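Long-range contacts in ADP-dependent L-serine kinase SerK (Thermococcus kodakarensis KOD1, PDB 5X0J), which transfers a phosphate from ADP to free L-serine, giving O-phospho-L-serine and AMP in the first step of cysteine biosynthesis: residues Lys27-Leu32 and Glu216-Lys221; Phe198-Pro203 and Pro220-His225. The protein carries 1 engineered substitution. All coordinates share one frame; numbering follows the deposited sequence. Where two conformers were deposited one is given.

Contact 1: residues Lys27-Leu32 and Glu216-Lys221; sequences KPHQQL and EVYSPK. Engineered in segment 27-32: Gln30 (natural residue Glu). With SEP (phosphoserine), chain C.
Pro28 O lies 4.0 Å from Val217 CG1. At His29 the backbone carbonyl accepts a nearly straight bond from Tyr218 N (2.8 Å, 174°), while the imidazole sets CD2, at its edge, against Tyr218 CD2 (4.0 Å). The ring is held at NE2 by Thr223 and packs edge-to-face with His71, both phosphoserine-binding residues. Gln30, engineered from the glutamate inferred to be the active-site residue, sets its CB against Tyr218 O and Ser219 O. Its CG sits between backbone N and carbonyl carbon (chi1 53°) and the chain runs on extended; OE1 accepts from Thr223 N, and Gln30 NE2 makes a weak, bent bond to the phosphoserine OG (2.7 Å). Gln31 N returns a bond to Tyr218 O (2.9 Å), so that Gln30 and Tyr218 form a single beta bridge between two loops, one following strand 26-27 of the ParB-like domain and the other leading into strand 224-226. Gln31 crosses Val217 at about a right angle and brings OE1 to Pro220 CD (3.6 Å). Its carbonyl shares a water with Lys221 N and the phosphate, whose O1P takes Lys221 NZ (2.9 Å); NZ also forms salt bridges with Glu36 and Glu4. Leu32 O rests against Pro220 CG.

Contact 2: residues Phe198-Pro203 and Pro220-His225; sequences FIRKAP and PKTTRH. With SEP (phosphoserine), chain C.
Arg200 reaches a backbone carbonyl with its guanidinium while Thr222 CA lies over one face of that group, 3.6 Å above the plane and offset toward the rim. Arg200 NH2 donates to Pro220 O (3.0 Å, 166°), which lies at the guanidinium edge, and the donor sits in the carbonyl plane. With CG between backbone N and carbonyl carbon (chi1 51°) and the chain extended to NE, the side chain spans from the end of strand 196-199 to the turn before strand 224-226. NH2 also bonds Trp102 O and NH1 bonds Ser219 OG. Both strands pair antiparallel with strand 98-107 of the seven-stranded sheet, and the turn carries part of the phosphoserine pocket. Pro203 closes the other end of the contact, its CG 3.8 Å from both Thr222 CG2 and Thr223 CG2, and CD against Thr222 O. Thr222 OG1 is hydrogen-bonded to Ser219 O. On the ligand side, Thr223 OG1 takes the phosphoserine N (2.9 Å) and is also bonded to His29. His225 holds the carboxylate oxygen OXT twice, from backbone N (2.8 Å) and from ND1 (3.0 Å), with OXT in the plane of the imidazole.

In the fold
From the N terminus, the chain leaves strand 26-27 of the mixed five-stranded sheet and enters the loop 27-32, which contact 1 joins to 216-221 across 183 intervening residues. That long excursion includes helix 71-80 and most of the seven-stranded sheet. Contact 2 closes a much shorter loop: after strand 196-199 the chain makes helix 205-213 and comes back at 220-225. The two loops overlap without either enclosing the other, since 198-203 lies within the span of contact 1 whereas 222-225 lies beyond it. They share Pro220 and Lys221. Together they attach one phosphoserine-binding turn to both sheets.

Contact 1: residues Lys27-Leu32 and Glu216-Lys221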
loop_
_atom_site.group_PDB
_atom_site.type_symbol
_atom_site.label_atom_id
_atom_site.label_comp_id
_atom_site.label_asym_id
_atom_site.label_seq_id
_atom_site.Cartn_x
_atom_site.Cartn_y
_atom_site.Cartn_z
ATOM N N LYS A 27 -4.338 2.935 14.528
ATOM C CA LYS A 27 -2.962 3.384 14.435
ATOM C C LYS A 27 -2.387 3.024 13.063
ATOM O O LYS A 27 -2.255 1.840 12.753
ATOM C CB LYS A 27 -2.162 2.721 15.549
ATOM C CG LYS A 27 -0.791 3.313 15.768
ATOM C CD LYS A 27 -0.204 2.801 17.071
ATOM C CE LYS A 27 1.098 3.499 17.412
ATOM N NZ LYS A 27 1.583 3.086 18.758
ATOM N N PRO A 28 -2.040 4.037 12.237
ATOM C CA PRO A 28 -1.451 3.727 10.925
ATOM C C PRO A 28 -0.034 3.170 11.068
ATOM O O PRO A 28 0.664 3.474 12.033
ATOM C CB PRO A 28 -1.427 5.083 10.234
ATOM C CG PRO A 28 -1.220 6.034 11.352
ATOM C CD PRO A 28 -2.007 5.492 12.499
ATOM N N HIS A 29 0.351 2.287 10.156
ATOM C CA HIS A 29 1.733 1.862 10.011
ATOM C C HIS A 29 2.431 2.246 8.714
ATOM O O HIS A 29 3.592 1.888 8.522
ATOM C CB HIS A 29 1.849 0.352 10.262
ATOM C CG HIS A 29 1.299 -0.522 9.169
ATOM N ND1 HIS A 29 0.012 -1.018 9.184
ATOM C CD2 HIS A 29 1.877 -1.030 8.054
ATOM C CE1 HIS A 29 -0.175 -1.794 8.130
ATOM N NE2 HIS A 29 0.937 -1.808 7.423
ATOM N N GLN A 30 1.765 2.992 7.844
ATOM C CA GLN A 30 2.400 3.422 6.590
ATOM C C GLN A 30 1.757 4.685 6.028
ATOM O O GLN A 30 0.676 5.100 6.455
ATOM C CB GLN A 30 2.511 2.268 5.561
ATOM C CG GLN A 30 1.245 1.510 5.235
ATOM C CD GLN A 30 1.478 0.180 4.533
ATOM O OE1 GLN A 30 2.509 -0.487 4.724
ATOM N NE2 GLN A 30 0.492 -0.237 3.747
ATOM N N GLN A 31 2.477 5.316 5.108
ATOM C CA GLN A 31 2.062 6.548 4.439
ATOM C C GLN A 31 0.999 6.316 3.353
ATOM O O GLN A 31 0.658 5.175 3.018
ATOM C CB GLN A 31 3.285 7.214 3.810
ATOM C CG GLN A 31 4.314 7.710 4.819
ATOM C CD GLN A 31 5.605 8.155 4.181
ATOM O OE1 GLN A 31 6.092 7.548 3.232
ATOM N NE2 GLN A 31 6.179 9.223 4.702
ATOM N N LEU A 32 0.471 7.422 2.830
ATOM C CA LEU A 32 -0.618 7.439 1.849
ATOM C C LEU A 32 -0.135 7.776 0.444
ATOM O O LEU A 32 0.902 8.395 0.283
ATOM C CB LEU A 32 -1.677 8.469 2.258
ATOM C CG LEU A 32 -2.211 8.379 3.688
ATOM C CD1 LEU A 32 -3.327 9.388 3.900
ATOM C CD2 LEU A 32 -2.707 6.966 3.987
ATOM N N GLU A 216 6.741 4.793 14.295
ATOM C CA GLU A 216 7.226 5.042 12.940
ATOM C C GLU A 216 6.202 4.532 11.928
ATOM O O GLU A 216 5.275 3.790 12.275
ATOM C CB GLU A 216 8.564 4.332 12.728
ATOM N N VAL A 217 6.373 4.950 10.677
ATOM C CA VAL A 217 5.556 4.458 9.559
ATOM C C VAL A 217 6.456 4.074 8.385
ATOM O O VAL A 217 7.557 4.618 8.209
ATOM C CB VAL A 217 4.497 5.483 9.080
ATOM C CG1 VAL A 217 3.452 5.716 10.163
ATOM C CG2 VAL A 217 5.134 6.800 8.660
ATOM N N TYR A 218 5.989 3.106 7.608
ATOM C CA TYR A 218 6.640 2.710 6.359
ATOM C C TYR A 218 6.209 3.632 5.211
ATOM O O TYR A 218 5.265 4.418 5.335
ATOM C CB TYR A 218 6.205 1.304 5.959
ATOM C CG TYR A 218 6.704 0.144 6.768
ATOM C CD1 TYR A 218 8.025 -0.269 6.689
ATOM C CD2 TYR A 218 5.835 -0.603 7.545
ATOM C CE1 TYR A 218 8.478 -1.378 7.396
ATOM C CE2 TYR A 218 6.270 -1.711 8.248
ATOM C CZ TYR A 218 7.591 -2.098 8.173
ATOM O OH TYR A 218 8.002 -3.206 8.873
ATOM N N SER A 219 6.878 3.500 4.071
ATOM C CA SER A 219 6.407 4.129 2.845
ATOM C C SER A 219 5.067 3.477 2.422
ATOM O O SER A 219 4.719 2.394 2.913
ATOM C CB SER A 219 7.475 4.016 1.743
ATOM O OG SER A 219 7.561 2.699 1.234
ATOM N N PRO A 220 4.312 4.138 1.527
ATOM C CA PRO A 220 2.985 3.610 1.188
ATOM C C PRO A 220 3.012 2.183 0.658
ATOM O O PRO A 220 3.948 1.779 -0.056
ATOM C CB PRO A 220 2.469 4.591 0.131
ATOM C CG PRO A 220 3.240 5.836 0.354
ATOM C CD PRO A 220 4.597 5.375 0.786
ATOM N N LYS A 221 1.978 1.425 1.019
ATOM C CA LYS A 221 1.714 0.096 0.461
ATOM C C LYS A 221 2.829 -0.917 0.738
ATOM O O LYS A 221 3.000 -1.891 0.015
ATOM C CB LYS A 221 1.423 0.206 -1.044
ATOM C CG LYS A 221 0.286 1.153 -1.409
ATOM C CD LYS A 221 -1.046 0.670 -0.866
ATOM C CE LYS A 221 -2.175 1.487 -1.444
ATOM N NZ LYS A 221 -3.507 1.000 -0.970
HETATM N N SEP C . -1.765 -2.479 4.440
HETATM C CA SEP C . -2.520 -2.689 3.167
HETATM C CB SEP C . -1.890 -1.833 2.067
HETATM O OG SEP C . -1.921 -0.464 2.468
HETATM C C SEP C . -2.563 -4.153 2.818
HETATM O O SEP C . -2.839 -4.508 1.655
HETATM O OXT SEP C . -2.328 -5.021 3.680
HETATM P P SEP C . -3.320 0.353 2.548
HETATM O O1P SEP C . -4.227 -0.302 1.518
HETATM O O2P SEP C . -2.885 1.738 2.190
HETATM O O3P SEP C . -3.779 0.209 3.977
HETATM O O HOH W 1 -0.310 2.556 2.175
#

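Contact 2: residues Phe198-Pro203 and Pro220-His225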
loop_
_atom_site.group_PDB
_atom_site.type_symbol
_atom_site.label_atom_id
_atom_site.label_comp_id
_atom_site.label_asym_id
_atom_site.label_seq_id
_atom_site.Cartn_x
_atom_site.Cartn_y
_atom_site.Cartn_z
ATOM N N PHE A 198 9.000 -1.254 -9.351
ATOM C CA PHE A 198 9.955 -1.098 -8.261
ATOM C C PHE A 198 9.827 -2.305 -7.339
ATOM O O PHE A 198 8.775 -2.490 -6.707
ATOM C CB PHE A 198 9.676 0.165 -7.451
ATOM C CG PHE A 198 9.987 1.455 -8.153
ATOM C CD1 PHE A 198 9.078 2.017 -9.019
ATOM C CD2 PHE A 198 11.169 2.143 -7.887
ATOM C CE1 PHE A 198 9.343 3.229 -9.643
ATOM C CE2 PHE A 198 11.435 3.355 -8.499
ATOM C CZ PHE A 198 10.515 3.904 -9.377
ATOM N N ILE A 199 10.888 -3.101 -7.241
ATOM C CA ILE A 199 10.898 -4.323 -6.431
ATOM C C ILE A 199 11.512 -4.035 -5.066
ATOM O O ILE A 199 12.551 -3.372 -4.967
ATOM C CB ILE A 199 11.710 -5.443 -7.119
ATOM C CG1 ILE A 199 11.187 -5.728 -8.539
ATOM C CG2 ILE A 199 11.755 -6.709 -6.263
ATOM C CD1 ILE A 199 9.749 -6.180 -8.637
ATOM N N ARG A 200 10.875 -4.535 -4.010
ATOM C CA ARG A 200 11.381 -4.436 -2.640
ATOM C C ARG A 200 11.077 -5.720 -1.892
ATOM O O ARG A 200 10.102 -6.404 -2.206
ATOM C CB ARG A 200 10.730 -3.267 -1.901
ATOM C CG ARG A 200 9.207 -3.260 -1.983
ATOM C CD ARG A 200 8.634 -2.283 -0.974
ATOM N NE ARG A 200 7.263 -1.906 -1.306
ATOM C CZ ARG A 200 6.670 -0.778 -0.920
ATOM N NH1 ARG A 200 7.319 0.109 -0.163
ATOM N NH2 ARG A 200 5.429 -0.523 -1.319
ATOM N N LYS A 201 11.907 -6.036 -0.908
ATOM C CA LYS A 201 11.644 -7.128 0.028
ATOM C C LYS A 201 10.409 -6.770 0.842
ATOM O O LYS A 201 10.191 -5.602 1.160
ATOM C CB LYS A 201 12.848 -7.343 0.953
ATOM C CG LYS A 201 12.745 -8.539 1.896
ATOM C CD LYS A 201 13.913 -8.579 2.876
ATOM C CE LYS A 201 13.860 -9.814 3.769
ATOM N NZ LYS A 201 12.620 -9.900 4.588
ATOM N N ALA A 202 9.600 -7.773 1.158
ATOM C CA ALA A 202 8.434 -7.561 2.005
ATOM C C ALA A 202 8.857 -7.451 3.466
ATOM O O ALA A 202 9.838 -8.060 3.885
ATOM C CB ALA A 202 7.475 -8.717 1.852
ATOM N N PRO A 203 8.086 -6.709 4.269
ATOM C CA PRO A 203 8.308 -6.689 5.700
ATOM C C PRO A 203 7.814 -7.996 6.315
ATOM O O PRO A 203 7.068 -8.730 5.657
ATOM C CB PRO A 203 7.412 -5.539 6.161
ATOM C CG PRO A 203 6.271 -5.594 5.230
ATOM C CD PRO A 203 6.842 -6.008 3.903
ATOM N N PRO A 220 4.312 4.138 1.527
ATOM C CA PRO A 220 2.985 3.610 1.188
ATOM C C PRO A 220 3.012 2.183 0.658
ATOM O O PRO A 220 3.948 1.779 -0.056
ATOM C CB PRO A 220 2.469 4.591 0.131
ATOM C CG PRO A 220 3.240 5.836 0.354
ATOM C CD PRO A 220 4.597 5.375 0.786
ATOM N N LYS A 221 1.978 1.425 1.019
ATOM C CA LYS A 221 1.714 0.096 0.461
ATOM C C LYS A 221 2.829 -0.917 0.738
ATOM O O LYS A 221 3.000 -1.891 0.015
ATOM C CB LYS A 221 1.423 0.206 -1.044
ATOM C CG LYS A 221 0.286 1.153 -1.409
ATOM C CD LYS A 221 -1.046 0.670 -0.866
ATOM C CE LYS A 221 -2.175 1.487 -1.444
ATOM N NZ LYS A 221 -3.507 1.000 -0.970
ATOM N N THR A 222 3.594 -0.690 1.799
ATOM C CA THR A 222 4.657 -1.609 2.173
ATOM C C THR A 222 4.111 -2.993 2.516
ATOM O O THR A 222 4.652 -3.999 2.056
ATOM C CB THR A 222 5.500 -1.017 3.315
ATOM O OG1 THR A 222 6.224 0.108 2.809
ATOM C CG2 THR A 222 6.463 -2.040 3.908
ATOM N N THR A 223 3.040 -3.050 3.300
ATOM C CA THR A 223 2.437 -4.324 3.666
ATOM C C THR A 223 1.291 -4.699 2.727
ATOM O O THR A 223 0.473 -3.862 2.360
ATOM C CB THR A 223 1.869 -4.289 5.085
ATOM O OG1 THR A 223 0.881 -3.261 5.173
ATOM C CG2 THR A 223 2.952 -4.019 6.108
ATOM N N ARG A 224 1.270 -5.966 2.330
ATOM C CA ARG A 224 0.140 -6.545 1.631
ATOM C C ARG A 224 -0.274 -7.761 2.442
ATOM O O ARG A 224 0.303 -8.828 2.301
ATOM C CB ARG A 224 0.494 -6.929 0.187
ATOM C CG ARG A 224 -0.663 -7.558 -0.573
ATOM C CD ARG A 224 -0.373 -7.720 -2.060
ATOM N NE ARG A 224 0.635 -8.729 -2.369
ATOM C CZ ARG A 224 0.429 -10.046 -2.419
ATOM N NH1 ARG A 224 -0.751 -10.573 -2.159
ATOM N NH2 ARG A 224 1.438 -10.862 -2.727
ATOM N N HIS A 225 -1.260 -7.589 3.316
ATOM C CA HIS A 225 -1.724 -8.669 4.177
ATOM C C HIS A 225 -2.712 -9.558 3.456
ATOM O O HIS A 225 -3.590 -9.074 2.752
ATOM C CB HIS A 225 -2.369 -8.111 5.440
ATOM C CG HIS A 225 -1.419 -7.378 6.336
ATOM N ND1 HIS A 225 -1.185 -6.023 6.228
ATOM C CD2 HIS A 225 -0.651 -7.812 7.360
ATOM C CE1 HIS A 225 -0.320 -5.657 7.157
ATOM N NE2 HIS A 225 0.030 -6.724 7.850
HETATM N N SEP C . -1.765 -2.479 4.440
HETATM C CA SEP C . -2.520 -2.689 3.167
HETATM C CB SEP C . -1.890 -1.833 2.067
HETATM O OG SEP C . -1.921 -0.464 2.468
HETATM C C SEP C . -2.563 -4.153 2.818
HETATM O O SEP C . -2.839 -4.508 1.655
HETATM O OXT SEP C . -2.328 -5.021 3.680
HETATM P P SEP C . -3.320 0.353 2.548
HETATM O O1P SEP C . -4.227 -0.302 1.518
HETATM O O2P SEP C . -2.885 1.738 2.190
HETATM O O3P SEP C . -3.779 0.209 3.977
#